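Local coordinates for protein tartronate semialdehyde reductase (Salmonella typhimurium, PDB 1VPD) that probably reduces tartronate semialdehyde to D-glycerate with NADH or NADPH, the last step of galactarate breakdown to D-glycerate, at residues A[22-26]-A[27-31]; A[129-133]-A[134-138]; A[149-152]-A[153-156]. One frame throughout, in Å; residues are numbered along the deposited sequence. Where two conformers were deposited one is given.

Interaction 1 (A[22-26]-A[27-31]); sequences KNLLK and AGYSL
Leu31 fits its forked end against the last turn of helix 17-26, where Leu24 and Leu25 present neighbouring bumps. Leu31 CG sits 3.8 Å from Leu25 CD2, while the side chains of Leu31 and Leu24 cross at about a right angle, Leu31 CD2 meeting Leu24 CD1 at 4.0 Å. On the other flank of Leu24, the CD2 methyl rests 4.1 Å from Tyr29 CD2. With CG beside its backbone N (chi1 -67°), the Tyr29 ring is placed with its edge, in plane, at Leu24 O, 3.5 Å from Tyr29 CD2. The backbone closes this corner with a Schellman motif: Tyr29 N donates to Leu24 O (3.1 Å) and Gly28 N to Leu25 O (3.1 Å), the latter from well above the carbonyl plane. Gly28 makes the reversal at phi 98°, a conformation that glycine accepts readily. One water bridges Leu25 O, at 2.7 Å, and Tyr29 O. Leu24 also packs on Phe10 of strand 7-11, and Lys22 is salt-bridged to Asp43. The chemistry is thus divided: backbone bonds to Leu24 O and Leu25 O set the reversal, while apolar leucine contacts pack the start of strand 30-34 against the helix within the beta-alpha-beta unit.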
ATOM      1  N   LYS A  22      -4.079  -3.366  14.494  1.00 19.37           N
ATOM      2  CA  LYS A  22      -5.232  -3.574  15.369  1.00 20.15           C
ATOM      3  C   LYS A  22      -5.958  -4.877  15.038  1.00 20.10           C
ATOM      4  O   LYS A  22      -6.417  -5.579  15.938  1.00 20.42           O
ATOM      5  CB  LYS A  22      -6.171  -2.370  15.340  1.00 20.55           C
ATOM      6  CG  LYS A  22      -5.583  -1.162  16.016  1.00 22.84           C
ATOM      7  CD  LYS A  22      -6.600  -0.065  16.084  1.00 26.18           C
ATOM      8  CE  LYS A  22      -6.026   1.168  16.698  1.00 28.14           C
ATOM      9  NZ  LYS A  22      -6.925   2.328  16.494  1.00 30.88           N
ATOM     10  N   ASN A  23      -6.007  -5.263  13.762  1.00 19.36           N
ATOM     11  CA  ASN A  23      -6.552  -6.556  13.417  1.00 19.76           C
ATOM     12  C   ASN A  23      -5.729  -7.729  13.943  1.00 19.89           C
ATOM     13  O   ASN A  23      -6.296  -8.769  14.297  1.00 20.37           O
ATOM     14  CB  ASN A  23      -6.806  -6.671  11.902  1.00 19.98           C
ATOM     15  CG  ASN A  23      -8.040  -5.901  11.485  1.00 20.96           C
ATOM     16  OD1 ASN A  23      -8.995  -5.793  12.276  1.00 22.10           O
ATOM     17  ND2 ASN A  23      -8.038  -5.342  10.252  1.00 19.25           N
ATOM     18  N   LEU A  24      -4.409  -7.575  14.011  1.00 19.68           N
ATOM     19  CA  LEU A  24      -3.557  -8.617  14.578  1.00 19.89           C
ATOM     20  C   LEU A  24      -3.838  -8.743  16.073  1.00 20.95           C
ATOM     21  O   LEU A  24      -3.908  -9.858  16.591  1.00 21.87           O
ATOM     22  CB  LEU A  24      -2.072  -8.322  14.359  1.00 19.79           C
ATOM     23  CG  LEU A  24      -1.529  -8.458  12.927  1.00 19.10           C
ATOM     24  CD1 LEU A  24      -0.026  -8.219  12.915  1.00 18.98           C
ATOM     25  CD2 LEU A  24      -1.871  -9.792  12.289  1.00 19.53           C
ATOM     26  N   LEU A  25      -4.016  -7.619  16.747  1.00 21.63           N
ATOM     27  CA  LEU A  25      -4.306  -7.640  18.192  1.00 22.82           C
ATOM     28  C   LEU A  25      -5.632  -8.339  18.465  1.00 24.39           C
ATOM     29  O   LEU A  25      -5.729  -9.131  19.396  1.00 24.50           O
ATOM     30  CB  LEU A  25      -4.321  -6.236  18.775  1.00 22.27           C
ATOM     31  CG  LEU A  25      -2.952  -5.538  18.842  1.00 22.56           C
ATOM     32  CD1 LEU A  25      -3.117  -4.079  19.097  1.00 22.90           C
ATOM     33  CD2 LEU A  25      -2.047  -6.146  19.910  1.00 23.25           C
ATOM     34  N   LYS A  26      -6.644  -8.042  17.650  1.00 25.96           N
ATOM     35  CA  LYS A  26      -7.949  -8.685  17.744  1.00 27.46           C
ATOM     36  C   LYS A  26      -7.901 -10.171  17.464  1.00 27.20           C
ATOM     37  O   LYS A  26      -8.696 -10.927  18.013  1.00 27.76           O
ATOM     38  CB  LYS A  26      -8.928  -8.044  16.764  1.00 28.80           C
ATOM     39  CG  LYS A  26      -9.427  -6.706  17.215  1.00 33.07           C
ATOM     40  CD  LYS A  26     -10.781  -6.390  16.583  1.00 38.63           C
ATOM     41  CE  LYS A  26     -10.742  -5.073  15.889  1.00 41.91           C
ATOM     42  NZ  LYS A  26     -10.309  -3.946  16.791  1.00 44.43           N
ATOM     43  N   ALA A  27      -6.983 -10.596  16.606  1.00 26.25           N
ATOM     44  CA  ALA A  27      -6.798 -12.009  16.311  1.00 26.61           C
ATOM     45  C   ALA A  27      -5.988 -12.743  17.392  1.00 26.68           C
ATOM     46  O   ALA A  27      -5.736 -13.936  17.255  1.00 27.70           O
ATOM     47  CB  ALA A  27      -6.117 -12.183  14.951  1.00 26.86           C
ATOM     48  N   GLY A  28      -5.522 -12.022  18.406  1.00 26.37           N
ATOM     49  CA  GLY A  28      -4.838 -12.625  19.550  1.00 26.43           C
ATOM     50  C   GLY A  28      -3.317 -12.604  19.526  1.00 26.19           C
ATOM     51  O   GLY A  28      -2.676 -13.229  20.379  1.00 25.77           O
ATOM     52  N   TYR A  29      -2.718 -11.911  18.556  1.00 25.35           N
ATOM     53  CA  TYR A  29      -1.261 -11.794  18.503  1.00 24.59           C
ATOM     54  C   TYR A  29      -0.763 -10.760  19.497  1.00 24.47           C
ATOM     55  O   TYR A  29      -1.430  -9.759  19.756  1.00 24.63           O
ATOM     56  CB  TYR A  29      -0.789 -11.450  17.075  1.00 24.30           C
ATOM     57  CG  TYR A  29      -1.034 -12.571  16.097  1.00 23.40           C
ATOM     58  CD1 TYR A  29      -0.136 -13.611  15.979  1.00 23.72           C
ATOM     59  CD2 TYR A  29      -2.182 -12.607  15.308  1.00 22.49           C
ATOM     60  CE1 TYR A  29      -0.357 -14.664  15.116  1.00 24.94           C
ATOM     61  CE2 TYR A  29      -2.410 -13.661  14.425  1.00 22.92           C
ATOM     62  CZ  TYR A  29      -1.490 -14.684  14.334  1.00 23.50           C
ATOM     63  OH  TYR A  29      -1.670 -15.743  13.472  1.00 25.36           O
ATOM     64  N   SER A  30       0.412 -11.011  20.067  1.00 24.68           N
ATOM     65  CA  SER A  30       1.073 -10.038  20.926  1.00 24.90           C
ATOM     66  C   SER A  30       2.044  -9.226  20.080  1.00 23.87           C
ATOM     67  O   SER A  30       2.902  -9.801  19.410  1.00 24.46           O
ATOM     68  CB  SER A  30       1.838 -10.742  22.049  1.00 25.38           C
ATOM     69  OG  SER A  30       0.932 -11.526  22.808  1.00 27.73           O
ATOM     70  N   LEU A  31       1.901  -7.909  20.102  1.00 23.17           N
ATOM     71  CA  LEU A  31       2.696  -7.026  19.256  1.00 22.45           C
ATOM     72  C   LEU A  31       3.636  -6.158  20.052  1.00 21.74           C
ATOM     73  O   LEU A  31       3.334  -5.758  21.179  1.00 21.92           O
ATOM     74  CB  LEU A  31       1.807  -6.100  18.412  1.00 22.42           C
ATOM     75  CG  LEU A  31       0.785  -6.689  17.449  1.00 24.20           C
ATOM     76  CD1 LEU A  31       0.344  -5.604  16.468  1.00 24.67           C
ATOM     77  CD2 LEU A  31       1.280  -7.868  16.701  1.00 24.55           C
TER
HETATM   78  O   HOH W   1      -3.796  -9.673  21.200  1.00 33.69           O

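Interaction 2 (A[129-133]-A[134-138]); sequences EPKAI and DGTLS
This is a local helix-to-strand turn in the nucleotide-binding domain, where short helix 128-134 gives way to strand 137-142, and polar side chains knit its outer flank. Lys131 O lies at the centre: Thr136 N bonds to it in the carbonyl plane at 3.1 Å, and Leu137 N adds a weak, longer bond. Gly135, with phi 74°, turns the chain out of the helix. Asp134 folds back over its own turn, CG held between backbone N and carbonyl carbon (chi1 79°), which brings Asp134 OD1 within 2.6 Å of Thr136 OG1. That hydroxyl donates on the syn side of the carboxylate, and Thr136 N gives the same oxygen a weak second bond. Lys131 crosses Thr136 at about a right angle, and Lys131 CG lies 3.3 Å from Thr136 OG1. In the conformer given, one of two deposited, a water lies between Lys131 NZ and Asp134 OD2, which are 5.3 Å apart and do not touch directly. On the apolar side, Leu137 CD2 packs 3.6 Å from Ala132 N, and Leu137 CD1 is 4.2 Å from Ala132 CB. Ala132 and Leu137 both pack on Met16, and Leu137 also touches Met20 of helix 17-26, while Ile133 meets Pro19 of that helix; Leu137 and Ser138 pair through their backbones with Gly160 and with Ser126 of strand 119-126.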
ATOM      1  N   GLU A 129      -7.733   2.031   2.516  1.00 15.78           N
ATOM      2  CA  GLU A 129      -7.954   2.197   3.945  1.00 15.84           C
ATOM      3  C   GLU A 129      -9.197   1.439   4.437  1.00 16.41           C
ATOM      4  O   GLU A 129      -9.140   0.817   5.497  1.00 16.16           O
ATOM      5  CB  GLU A 129      -8.024   3.683   4.272  1.00 16.31           C
ATOM      6  CG  GLU A 129      -8.163   3.987   5.754  1.00 17.21           C
ATOM      7  CD  GLU A 129      -8.237   5.467   6.066  1.00 18.44           C
ATOM      8  OE1 GLU A 129      -8.478   6.311   5.153  1.00 18.32           O
ATOM      9  OE2 GLU A 129      -8.028   5.801   7.246  1.00 19.14           O
ATOM     10  N   PRO A 130     -10.321   1.460   3.714  1.00 16.83           N
ATOM     11  CA  PRO A 130     -11.490   0.688   4.171  1.00 17.48           C
ATOM     12  C   PRO A 130     -11.226  -0.792   4.382  1.00 17.41           C
ATOM     13  O   PRO A 130     -11.737  -1.379   5.350  1.00 17.40           O
ATOM     14  CB  PRO A 130     -12.526   0.923   3.067  1.00 17.78           C
ATOM     15  CG  PRO A 130     -12.126   2.245   2.475  1.00 18.51           C
ATOM     16  CD  PRO A 130     -10.625   2.227   2.490  1.00 17.72           C
ATOM     17  N   LYS A 131     -10.435  -1.401   3.509  1.00 17.10           N
ATOM     18  CA  LYS A 131     -10.177  -2.828   3.632  1.00 16.84           C
ATOM     19  C   LYS A 131      -9.025  -3.156   4.592  1.00 16.59           C
ATOM     20  O   LYS A 131      -8.933  -4.282   5.093  1.00 17.21           O
ATOM     21  CB  LYS A 131      -9.931  -3.455   2.260  0.50 16.86           C
ATOM     22  CG  LYS A 131     -11.165  -3.420   1.349  0.50 17.90           C
ATOM     23  CD  LYS A 131     -10.953  -4.260   0.092  0.50 18.89           C
ATOM     24  CE  LYS A 131     -12.232  -4.397  -0.710  0.50 20.08           C
ATOM     25  NZ  LYS A 131     -13.135  -5.436  -0.121  0.50 21.58           N
ATOM     26  N   ALA A 132      -8.147  -2.190   4.837  1.00 16.54           N
ATOM     27  CA  ALA A 132      -7.160  -2.306   5.913  1.00 15.95           C
ATOM     28  C   ALA A 132      -7.916  -2.363   7.241  1.00 16.89           C
ATOM     29  O   ALA A 132      -7.621  -3.195   8.098  1.00 17.26           O
ATOM     30  CB  ALA A 132      -6.205  -1.134   5.896  1.00 15.52           C
ATOM     31  N   ILE A 133      -8.918  -1.504   7.370  1.00 17.57           N
ATOM     32  CA  ILE A 133      -9.737  -1.440   8.593  1.00 18.05           C
ATOM     33  C   ILE A 133     -10.520  -2.730   8.806  1.00 18.56           C
ATOM     34  O   ILE A 133     -10.442  -3.329   9.883  1.00 18.48           O
ATOM     35  CB  ILE A 133     -10.659  -0.193   8.582  1.00 18.21           C
ATOM     36  CG1 ILE A 133      -9.832   1.084   8.735  1.00 18.79           C
ATOM     37  CG2 ILE A 133     -11.749  -0.285   9.691  1.00 19.27           C
ATOM     38  CD1 ILE A 133     -10.544   2.346   8.354  1.00 20.17           C
ATOM     39  N   ASP A 134     -11.229  -3.211   7.783  1.00 18.60           N
ATOM     40  CA  ASP A 134     -12.105  -4.367   7.965  1.00 19.25           C
ATOM     41  C   ASP A 134     -11.426  -5.727   7.753  1.00 19.23           C
ATOM     42  O   ASP A 134     -12.046  -6.774   7.922  1.00 19.73           O
ATOM     43  CB  ASP A 134     -13.411  -4.202   7.172  1.00 19.23           C
ATOM     44  CG  ASP A 134     -13.275  -4.501   5.698  1.00 19.95           C
ATOM     45  OD1 ASP A 134     -12.179  -4.883   5.236  1.00 18.33           O
ATOM     46  OD2 ASP A 134     -14.263  -4.401   4.922  1.00 20.52           O
ATOM     47  N   GLY A 135     -10.133  -5.703   7.445  1.00 18.55           N
ATOM     48  CA  GLY A 135      -9.345  -6.902   7.343  1.00 18.24           C
ATOM     49  C   GLY A 135      -9.566  -7.766   6.117  1.00 18.20           C
ATOM     50  O   GLY A 135      -9.361  -8.974   6.187  1.00 18.05           O
ATOM     51  N   THR A 136      -9.957  -7.156   4.993  1.00 18.08           N
ATOM     52  CA  THR A 136     -10.230  -7.886   3.763  1.00 17.70           C
ATOM     53  C   THR A 136      -9.239  -7.542   2.645  1.00 17.21           C
ATOM     54  O   THR A 136      -9.510  -7.823   1.470  1.00 17.21           O
ATOM     55  CB  THR A 136     -11.661  -7.609   3.263  1.00 18.19           C
ATOM     56  OG1 THR A 136     -11.852  -6.213   3.018  1.00 18.30           O
ATOM     57  CG2 THR A 136     -12.704  -7.973   4.336  1.00 19.30           C
ATOM     58  N   LEU A 137      -8.092  -6.970   3.017  1.00 16.48           N
ATOM     59  CA  LEU A 137      -6.985  -6.733   2.077  1.00 15.75           C
ATOM     60  C   LEU A 137      -6.586  -7.982   1.314  1.00 15.64           C
ATOM     61  O   LEU A 137      -6.643  -9.084   1.854  1.00 16.07           O
ATOM     62  CB  LEU A 137      -5.737  -6.272   2.833  1.00 15.94           C
ATOM     63  CG  LEU A 137      -5.799  -4.948   3.563  1.00 14.95           C
ATOM     64  CD1 LEU A 137      -4.572  -4.776   4.453  1.00 15.12           C
ATOM     65  CD2 LEU A 137      -5.893  -3.806   2.584  1.00 16.29           C
ATOM     66  N   SER A 138      -6.144  -7.810   0.068  1.00 14.83           N
ATOM     67  CA  SER A 138      -5.391  -8.830  -0.634  1.00 14.90           C
ATOM     68  C   SER A 138      -3.899  -8.586  -0.373  1.00 14.87           C
ATOM     69  O   SER A 138      -3.420  -7.441  -0.431  1.00 15.77           O
ATOM     70  CB  SER A 138      -5.671  -8.804  -2.133  1.00 15.13           C
ATOM     71  OG  SER A 138      -6.908  -9.417  -2.436  1.00 15.33           O
TER
HETATM   72  O   HOH W   2     -11.783  -8.194  -0.506  1.00 24.38           O
HETATM   73  O   HOH W   3     -14.619  -4.493   2.225  1.00 31.67           O

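Interaction 3 (A[149-152]-A[153-156]); sequences DKYY and DLMK
Helix 145-156 is the connecting helix of the beta-alpha-beta unit formed with strands 137-142 and 161-166, and this contact spans a kink in it. The amides of Asp153 and Leu154 have no bond to the preceding turn; water takes their place. One water receives Asp153 N at 3.0 Å and donates to Asp149 O, and a second does the same between Leu154 N and Lys150 O. Each thus bridges a carbonyl and the amide four residues on, where the direct bond is missing. Regular helix resumes at once: the N of Met155, which is selenomethionine here, bonds to Tyr151 O at 3.0 Å in an almost straight N-H...O line (172°), and Lys156 N to Tyr152 O at 2.8 Å.

The side chains divide into two groups. Tyr151 and Leu154 run alongside each other in the same direction, with Leu154 CD2 4.0 Å from Tyr151 CD1. In Met155 the turn about the CG-SE bond (chi3 -72°) brings Met155 CE back to 3.6 Å from Tyr151 O. These three face the sheet, Tyr151 and Met155 both on Ile96, Tyr151 and Leu154 both on Val64. On the more exposed side, Lys156 runs alongside Tyr152, its CB over one face of the ring and Lys156 CD 3.7 Å from Tyr152 OH. The lysine ammonium passes beyond the ring and is hydrogen-bonded to Ala159 O, so the tyrosine meets the aliphatic part of the chain. Tyr152 and Lys156 both rest on Val162 of strand 161-166. At the ring's edge, in its plane, Asp153 OD1 approaches Tyr152 CD2 to 3.6 Å, the carboxylate turned 67° from the ring.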
ATOM      1  N   ASP A 149       4.559 -20.208   4.026  1.00 20.02           N
ATOM      2  CA  ASP A 149       3.654 -21.156   4.669  1.00 21.24           C
ATOM      3  C   ASP A 149       3.653 -20.970   6.181  1.00 21.23           C
ATOM      4  O   ASP A 149       2.607 -21.012   6.811  1.00 21.90           O
ATOM      5  CB  ASP A 149       4.053 -22.603   4.331  1.00 21.69           C
ATOM      6  CG  ASP A 149       3.674 -23.007   2.931  1.00 23.87           C
ATOM      7  OD1 ASP A 149       2.845 -22.320   2.281  1.00 24.74           O
ATOM      8  OD2 ASP A 149       4.160 -24.025   2.397  1.00 26.51           O
ATOM      9  N   LYS A 150       4.821 -20.709   6.748  1.00 21.83           N
ATOM     10  CA  LYS A 150       4.944 -20.550   8.189  1.00 22.64           C
ATOM     11  C   LYS A 150       4.182 -19.342   8.712  1.00 21.76           C
ATOM     12  O   LYS A 150       3.607 -19.401   9.786  1.00 20.79           O
ATOM     13  CB  LYS A 150       6.409 -20.463   8.591  1.00 23.79           C
ATOM     14  CG  LYS A 150       6.607 -20.364  10.094  1.00 26.74           C
ATOM     15  CD  LYS A 150       8.052 -20.549  10.466  1.00 30.51           C
ATOM     16  CE  LYS A 150       8.191 -20.657  11.979  1.00 33.16           C
ATOM     17  NZ  LYS A 150       9.617 -20.779  12.358  1.00 34.67           N
ATOM     18  N   TYR A 151       4.141 -18.258   7.930  1.00 20.90           N
ATOM     19  CA  TYR A 151       3.507 -17.022   8.363  1.00 20.44           C
ATOM     20  C   TYR A 151       2.217 -16.695   7.625  1.00 19.90           C
ATOM     21  O   TYR A 151       1.679 -15.603   7.780  1.00 19.73           O
ATOM     22  CB  TYR A 151       4.518 -15.869   8.301  1.00 20.29           C
ATOM     23  CG  TYR A 151       5.606 -16.068   9.325  1.00 21.84           C
ATOM     24  CD1 TYR A 151       5.332 -15.895  10.668  1.00 24.18           C
ATOM     25  CD2 TYR A 151       6.873 -16.490   8.958  1.00 24.22           C
ATOM     26  CE1 TYR A 151       6.304 -16.108  11.639  1.00 25.45           C
ATOM     27  CE2 TYR A 151       7.863 -16.706   9.928  1.00 26.02           C
ATOM     28  CZ  TYR A 151       7.558 -16.502  11.261  1.00 26.37           C
ATOM     29  OH  TYR A 151       8.490 -16.716  12.241  1.00 29.95           O
ATOM     30  N   TYR A 152       1.665 -17.674   6.916  1.00 20.09           N
ATOM     31  CA  TYR A 152       0.389 -17.500   6.233  1.00 19.99           C
ATOM     32  C   TYR A 152      -0.701 -17.047   7.195  1.00 20.07           C
ATOM     33  O   TYR A 152      -1.403 -16.098   6.921  1.00 19.34           O
ATOM     34  CB  TYR A 152      -0.030 -18.788   5.478  1.00 20.26           C
ATOM     35  CG  TYR A 152      -1.400 -18.681   4.846  1.00 20.36           C
ATOM     36  CD1 TYR A 152      -1.556 -18.189   3.553  1.00 20.77           C
ATOM     37  CD2 TYR A 152      -2.547 -19.012   5.559  1.00 21.85           C
ATOM     38  CE1 TYR A 152      -2.818 -18.069   2.979  1.00 20.95           C
ATOM     39  CE2 TYR A 152      -3.804 -18.884   5.002  1.00 22.72           C
ATOM     40  CZ  TYR A 152      -3.934 -18.412   3.704  1.00 22.51           C
ATOM     41  OH  TYR A 152      -5.181 -18.284   3.157  1.00 23.04           O
ATOM     42  N   ASP A 153      -0.867 -17.731   8.332  1.00 20.15           N
ATOM     43  CA  ASP A 153      -1.930 -17.378   9.258  1.00 19.93           C
ATOM     44  C   ASP A 153      -1.772 -15.975   9.804  1.00 18.77           C
ATOM     45  O   ASP A 153      -2.747 -15.273   9.971  1.00 18.86           O
ATOM     46  CB  ASP A 153      -2.001 -18.362  10.438  1.00 20.91           C
ATOM     47  CG  ASP A 153      -2.507 -19.741  10.033  1.00 23.67           C
ATOM     48  OD1 ASP A 153      -3.149 -19.914   8.972  1.00 24.15           O
ATOM     49  OD2 ASP A 153      -2.302 -20.744  10.755  1.00 26.23           O
ATOM     50  N   LEU A 154      -0.541 -15.571  10.093  1.00 17.91           N
ATOM     51  CA  LEU A 154      -0.281 -14.242  10.619  1.00 17.98           C
ATOM     52  C   LEU A 154      -0.715 -13.198   9.579  1.00 17.94           C
ATOM     53  O   LEU A 154      -1.399 -12.233   9.902  1.00 17.10           O
ATOM     54  CB  LEU A 154       1.212 -14.073  10.904  1.00 17.86           C
ATOM     55  CG  LEU A 154       1.670 -12.654  11.284  1.00 18.01           C
ATOM     56  CD1 LEU A 154       0.990 -12.163  12.549  1.00 19.46           C
ATOM     57  CD2 LEU A 154       3.170 -12.582  11.424  1.00 18.61           C
HETATM   58  N   MSE A 155      -0.281 -13.396   8.338  1.00 18.00           N
HETATM   59  CA  MSE A 155      -0.652 -12.449   7.266  1.00 18.00           C
HETATM   60  C   MSE A 155      -2.164 -12.464   7.017  1.00 18.03           C
HETATM   61  O   MSE A 155      -2.796 -11.412   6.807  1.00 17.96           O
HETATM   62  CB  MSE A 155       0.125 -12.758   5.982  1.00 18.16           C
HETATM   63  CG  MSE A 155       1.604 -12.439   6.082  1.00 18.48           C
HETATM   64 SE   MSE A 155       2.605 -12.725   4.447  0.86 22.25          SE
HETATM   65  CE  MSE A 155       2.638 -14.698   4.398  1.00 19.90           C
ATOM     66  N   LYS A 156      -2.754 -13.657   7.055  1.00 18.70           N
ATOM     67  CA  LYS A 156      -4.187 -13.829   6.789  1.00 18.62           C
ATOM     68  C   LYS A 156      -5.064 -13.152   7.837  1.00 18.63           C
ATOM     69  O   LYS A 156      -6.195 -12.788   7.551  1.00 18.42           O
ATOM     70  CB  LYS A 156      -4.544 -15.313   6.638  1.00 19.43           C
ATOM     71  CG  LYS A 156      -5.982 -15.590   6.246  1.00 20.33           C
ATOM     72  CD  LYS A 156      -6.276 -15.173   4.797  1.00 21.89           C
ATOM     73  CE  LYS A 156      -7.712 -15.531   4.392  1.00 22.98           C
ATOM     74  NZ  LYS A 156      -8.723 -14.792   5.219  1.00 23.89           N
TER
HETATM   75  O   HOH W   4       0.659 -20.305   8.901  1.00 22.71           O
HETATM   76  O   HOH W   5       1.475 -17.694  10.884  1.00 22.96           O

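In the fold
All three contacts belong to the Rossmann-type nucleotide-binding domain and follow one another along the chain. Interactions 1 and 2 have centres about 15 Å apart; both are helix-to-strand turns that feed the same mixed sheet, and they touch where Asn23 ND2 probably hydrogen-bonds Ile133 O. Interaction 3, its centre about 13 Å from that of interaction 1, meets it through Leu24 and Tyr29, which pack against Leu154 and Asp153. Interactions 2 and 3 do not touch, although strand 137-142 leads directly into helix 145-156. Helix 17-26, which carries residues of the predicted NAD(+) site, therefore touches both later elements, at Asn23 and at Leu24, with Tyr29 just beyond the helix adding to the second.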